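Local structure of alpha-1,2-mannosidase (Bacteroides thetaiotaomicron, 2WW2) at residues 609-614 with 632-637; 655-660 with 714-719. The protein hydrolyses alpha-linked mannosides as a calcium-dependent glycoside hydrolase of family 92, inverting the configuration at the anomeric carbon. All coordinates share one frame; numbering follows the deposited sequence. Where two conformers were deposited one is given.

Interaction 1. Residues 609-614 with 632-637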
# COMPACT_ATOMS: atom_id res chain seq x y z
N ASN A 609 -13.82 -17.97 -7.32
CA ASN A 609 -13.58 -17.01 -6.24
C ASN A 609 -13.90 -15.57 -6.70
O ASN A 609 -14.62 -14.83 -6.02
CB ASN A 609 -12.13 -17.14 -5.76
CG ASN A 609 -11.91 -16.58 -4.38
OD1 ASN A 609 -12.75 -16.70 -3.49
ND2 ASN A 609 -10.75 -15.98 -4.18
N VAL A 610 -13.42 -15.20 -7.88
CA VAL A 610 -13.72 -13.88 -8.46
C VAL A 610 -15.24 -13.68 -8.67
O VAL A 610 -15.79 -12.65 -8.30
CB VAL A 610 -12.94 -13.64 -9.78
CG1 VAL A 610 -13.53 -12.45 -10.55
CG2 VAL A 610 -11.43 -13.41 -9.50
N MET A 611 -15.92 -14.66 -9.24
CA MET A 611 -17.35 -14.53 -9.47
C MET A 611 -18.10 -14.31 -8.16
O MET A 611 -19.04 -13.51 -8.11
CB MET A 611 -17.91 -15.73 -10.24
CG MET A 611 -17.42 -15.81 -11.69
SD MET A 611 -18.43 -16.79 -12.80
CE MET A 611 -17.93 -18.48 -12.43
N ASP A 612 -17.68 -14.99 -7.11
CA ASP A 612 -18.34 -14.86 -5.80
C ASP A 612 -17.98 -13.54 -5.12
O ASP A 612 -18.83 -12.93 -4.47
CB ASP A 612 -17.93 -16.01 -4.87
CG ASP A 612 -18.60 -17.34 -5.21
OD1 ASP A 612 -19.57 -17.38 -6.01
OD2 ASP A 612 -18.16 -18.37 -4.66
N LYS A 613 -16.74 -13.10 -5.24
CA LYS A 613 -16.27 -11.98 -4.40
C LYS A 613 -16.30 -10.59 -5.03
O LYS A 613 -16.38 -9.60 -4.31
CB LYS A 613 -14.89 -12.30 -3.84
CG LYS A 613 -15.01 -13.28 -2.69
CD LYS A 613 -13.80 -14.13 -2.49
CE LYS A 613 -14.01 -14.94 -1.18
NZ LYS A 613 -12.86 -15.79 -0.91
N LEU A 614 -16.25 -10.52 -6.36
CA LEU A 614 -16.15 -9.23 -7.04
C LEU A 614 -17.42 -8.78 -7.77
O LEU A 614 -17.39 -7.80 -8.54
CB LEU A 614 -15.00 -9.27 -8.03
CG LEU A 614 -13.62 -9.46 -7.38
CD1 LEU A 614 -12.57 -9.27 -8.45
CD2 LEU A 614 -13.41 -8.47 -6.21
N SER A 632 -18.90 -7.19 -18.12
CA SER A 632 -20.23 -7.82 -18.27
C SER A 632 -20.20 -9.14 -19.08
O SER A 632 -20.70 -10.16 -18.64
CB SER A 632 -21.25 -6.83 -18.86
OG SER A 632 -20.94 -6.53 -20.23
N ALA A 633 -19.57 -9.13 -20.25
CA ALA A 633 -19.49 -10.34 -21.07
C ALA A 633 -18.55 -11.38 -20.46
O ALA A 633 -18.76 -12.60 -20.59
CB ALA A 633 -19.02 -9.98 -22.48
N TRP A 634 -17.52 -10.88 -19.78
CA TRP A 634 -16.59 -11.75 -19.06
C TRP A 634 -17.39 -12.57 -18.02
O TRP A 634 -17.20 -13.78 -17.87
CB TRP A 634 -15.52 -10.90 -18.36
CG TRP A 634 -14.45 -11.70 -17.67
CD1 TRP A 634 -13.21 -12.01 -18.17
CD2 TRP A 634 -14.52 -12.30 -16.37
NE1 TRP A 634 -12.50 -12.75 -17.25
CE2 TRP A 634 -13.28 -12.94 -16.14
CE3 TRP A 634 -15.50 -12.34 -15.37
CZ2 TRP A 634 -13.00 -13.63 -14.95
CZ3 TRP A 634 -15.22 -13.03 -14.20
CH2 TRP A 634 -13.99 -13.66 -14.00
N TYR A 635 -18.31 -11.90 -17.35
CA TYR A 635 -19.09 -12.61 -16.32
C TYR A 635 -20.04 -13.62 -16.98
O TYR A 635 -20.19 -14.75 -16.49
CB TYR A 635 -19.86 -11.62 -15.47
CG TYR A 635 -20.62 -12.26 -14.31
CD1 TYR A 635 -20.07 -12.32 -13.02
CD2 TYR A 635 -21.87 -12.82 -14.50
CE1 TYR A 635 -20.76 -12.92 -11.96
CE2 TYR A 635 -22.57 -13.42 -13.44
CZ TYR A 635 -22.00 -13.46 -12.19
OH TYR A 635 -22.69 -14.03 -11.15
N VAL A 636 -20.67 -13.24 -18.08
CA VAL A 636 -21.60 -14.16 -18.76
C VAL A 636 -20.88 -15.42 -19.22
O VAL A 636 -21.29 -16.54 -18.89
CB VAL A 636 -22.33 -13.47 -19.94
CG1 VAL A 636 -23.13 -14.49 -20.75
CG2 VAL A 636 -23.27 -12.39 -19.39
N PHE A 637 -19.81 -15.25 -19.97
CA PHE A 637 -19.01 -16.40 -20.38
C PHE A 637 -18.57 -17.22 -19.16
O PHE A 637 -18.78 -18.42 -19.11
CB PHE A 637 -17.78 -15.93 -21.15
CG PHE A 637 -17.98 -15.89 -22.64
CD1 PHE A 637 -18.23 -17.06 -23.35
CD2 PHE A 637 -17.92 -14.68 -23.33
CE1 PHE A 637 -18.42 -17.03 -24.74
CE2 PHE A 637 -18.11 -14.63 -24.71
CZ PHE A 637 -18.34 -15.81 -25.42
O HOH W 1 -21.64 -14.08 -8.66
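Water 1 bridges Met611 and Tyr635: it donates to Met611 O at 2.7 Å and lies 2.7 Å from Tyr635 OH, in the plane of the phenol ring at its edge. The bridge joins two helices of the GH92 catalytic domain, whose clan, the six-hairpin glycosidases, is built on an (alpha/alpha)6 barrel. The helix segments approach to 11.4 Å between axes, and their N-to-C directions differ by 120°. At that spacing the backbones are held apart, and large side chains fill the interval. Tyr635 supplies one filler; its CE1 lies 4.4 Å from Met611 CB. In the conformer given, Met611 SD stands above the face of that ring, 4.9 Å from the Tyr635 centroid and 21° off the normal, a long Met-aromatic contact that remains tentative because a second conformer was deposited. Tyr635 also packs on Thr286 and Cys290 of helix 281-294, which brings a third helix to the contact. Trp634 provides the second filler: its CG lies anti to the backbone N (chi1 -175°), which sends the six-membered part of the indole toward helix 600-613. The other end of the indole is held separately, since NE1 bonds to Gln588 O. At the six-membered end CH2 meets Val610 CG1 at 3.7 Å, the two side chains crossing at about a right angle.

Interaction 2. Residues 655-660 with 714-719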
# COMPACT_ATOMS: atom_id res chain seq x y z
N GLY A 655 -13.44 -22.92 -17.79
CA GLY A 655 -13.21 -22.45 -16.43
C GLY A 655 -13.95 -23.37 -15.49
O GLY A 655 -13.60 -24.54 -15.34
N SER A 656 -15.01 -22.84 -14.90
CA SER A 656 -15.86 -23.60 -14.00
C SER A 656 -17.19 -22.86 -13.97
O SER A 656 -17.19 -21.64 -13.72
CB SER A 656 -15.23 -23.65 -12.60
OG SER A 656 -16.12 -24.21 -11.67
N PRO A 657 -18.30 -23.55 -14.27
CA PRO A 657 -19.61 -22.92 -14.41
C PRO A 657 -20.13 -22.48 -13.05
O PRO A 657 -19.78 -23.09 -12.01
CB PRO A 657 -20.50 -24.05 -14.95
CG PRO A 657 -19.87 -25.31 -14.38
CD PRO A 657 -18.38 -25.02 -14.39
N LEU A 658 -20.99 -21.47 -13.05
CA LEU A 658 -21.57 -20.96 -11.82
C LEU A 658 -22.87 -21.67 -11.42
O LEU A 658 -23.19 -21.79 -10.23
CB LEU A 658 -21.85 -19.45 -11.97
CG LEU A 658 -22.30 -18.73 -10.70
CD1 LEU A 658 -21.12 -18.67 -9.69
CD2 LEU A 658 -22.81 -17.32 -11.06
N PHE A 659 -23.62 -22.16 -12.40
CA PHE A 659 -24.96 -22.72 -12.12
C PHE A 659 -24.96 -24.25 -12.18
O PHE A 659 -24.01 -24.85 -12.67
CB PHE A 659 -25.98 -22.17 -13.13
CG PHE A 659 -26.15 -20.65 -13.05
CD1 PHE A 659 -26.99 -20.09 -12.09
CD2 PHE A 659 -25.45 -19.81 -13.91
CE1 PHE A 659 -27.14 -18.68 -12.00
CE2 PHE A 659 -25.60 -18.41 -13.85
CZ PHE A 659 -26.45 -17.85 -12.89
N LYS A 660 -26.04 -24.88 -11.71
CA LYS A 660 -26.16 -26.33 -11.87
C LYS A 660 -26.39 -26.68 -13.34
O LYS A 660 -26.09 -27.81 -13.77
CB LYS A 660 -27.28 -26.89 -10.98
CG LYS A 660 -26.88 -26.92 -9.51
CD LYS A 660 -28.01 -27.35 -8.60
CE LYS A 660 -27.59 -27.23 -7.13
NZ LYS A 660 -26.41 -28.10 -6.84
N LEU A 714 -20.42 -32.13 -16.22
CA LEU A 714 -19.32 -32.00 -15.28
C LEU A 714 -19.67 -32.59 -13.91
O LEU A 714 -20.78 -32.37 -13.41
CB LEU A 714 -18.94 -30.53 -15.11
CG LEU A 714 -18.66 -29.75 -16.39
CD1 LEU A 714 -18.43 -28.26 -16.07
CD2 LEU A 714 -17.44 -30.34 -17.08
N SER A 715 -18.72 -33.32 -13.33
CA SER A 715 -18.83 -33.80 -11.95
C SER A 715 -17.99 -32.86 -11.09
O SER A 715 -16.75 -32.86 -11.21
CB SER A 715 -18.28 -35.22 -11.83
OG SER A 715 -19.00 -36.11 -12.65
N MET A 716 -18.65 -32.05 -10.27
CA MET A 716 -17.96 -31.02 -9.50
C MET A 716 -17.53 -31.58 -8.15
O MET A 716 -18.19 -32.47 -7.62
CB MET A 716 -18.86 -29.79 -9.28
CG MET A 716 -19.50 -29.24 -10.56
SD MET A 716 -18.30 -28.75 -11.80
CE MET A 716 -17.43 -27.40 -10.98
N ASP A 717 -16.43 -31.07 -7.60
CA ASP A 717 -15.86 -31.60 -6.37
C ASP A 717 -15.30 -30.45 -5.54
O ASP A 717 -15.02 -29.38 -6.07
CB ASP A 717 -14.75 -32.60 -6.71
CG ASP A 717 -14.49 -33.60 -5.58
OD1 ASP A 717 -15.09 -33.45 -4.49
OD2 ASP A 717 -13.68 -34.52 -5.80
N SER A 718 -15.13 -30.69 -4.24
CA SER A 718 -14.52 -29.71 -3.34
C SER A 718 -13.00 -29.79 -3.28
O SER A 718 -12.35 -28.93 -2.67
CB SER A 718 -15.08 -29.89 -1.92
OG SER A 718 -14.84 -31.21 -1.52
N VAL A 719 -12.41 -30.81 -3.89
CA VAL A 719 -10.96 -30.87 -4.01
C VAL A 719 -10.58 -31.01 -5.48
O VAL A 719 -11.36 -31.52 -6.27
CB VAL A 719 -10.34 -32.03 -3.21
CG1 VAL A 719 -10.82 -31.99 -1.74
CG2 VAL A 719 -10.67 -33.38 -3.86
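Leu714 CD1 sits against the pyrrolidine of Pro657, at 3.7 Å from CD and the same distance from CG, so a single methyl lies beyond the CG–CD bond of the ring. The two side chains reach toward each other end-on. Next to this pair the methyl of Met716 approaches Ser656, with CE 3.5 Å from OG. That is packing and not a polar bond: the hydroxyl is engaged with Pro684 O and with Arg608 NH1, the latter from helix 600-613. Met716 gets there by folding back, its chain bent at chi2 (-58°) and again at chi3 (-64°), which turns CE in beside Ser656. These four buried residues define the tight part. The strand concerned, 710-717, is an inner member of the mixed sheet, with 671-675 parallel to it on one flank and 685-691 antiparallel on the other; the partner is the irregular link between strands 651-654 and 661-665, which passes over a face of the sheet. Its backbone does not join strand 714-717 as a neighbour, for the nearest CA atoms, those of Ser656 and Met716, are 8.9 Å apart. Even within the contact the fit slackens between Pro657 CD and Met716 CE, at 4.3 Å. Beyond Met716 the chain leaves the contact and becomes more exposed through Asp717 and Ser718 to Val719. One polar bond here stays within the segment: Ser718 N donates to Asp717 OD1 at 2.8 Å, reaching it from above the carboxylate plane.

Both contacts are buried, but interaction 1 lies nearer the middle of the chain, its centre about 15 Å from the chain's centre against 28 Å for interaction 2. The first joins helix to helix through aromatic rings and an ordered water; the second lays an irregular segment on a sheet through a proline ring, a leucine methyl and a methionine methyl, the last set against a serine hydroxyl, and it buries less surface, 128 against 187 Å². They adjoin through segment 655-660. Leu658 faces the helices, its CD2 3.3 Å from Tyr635 OH, and Pro657 the strand, while Ser656 meets both. Segment 655-660 thus lies between helices and sheet, with Met716 also touching Arg608 of helix 600-613.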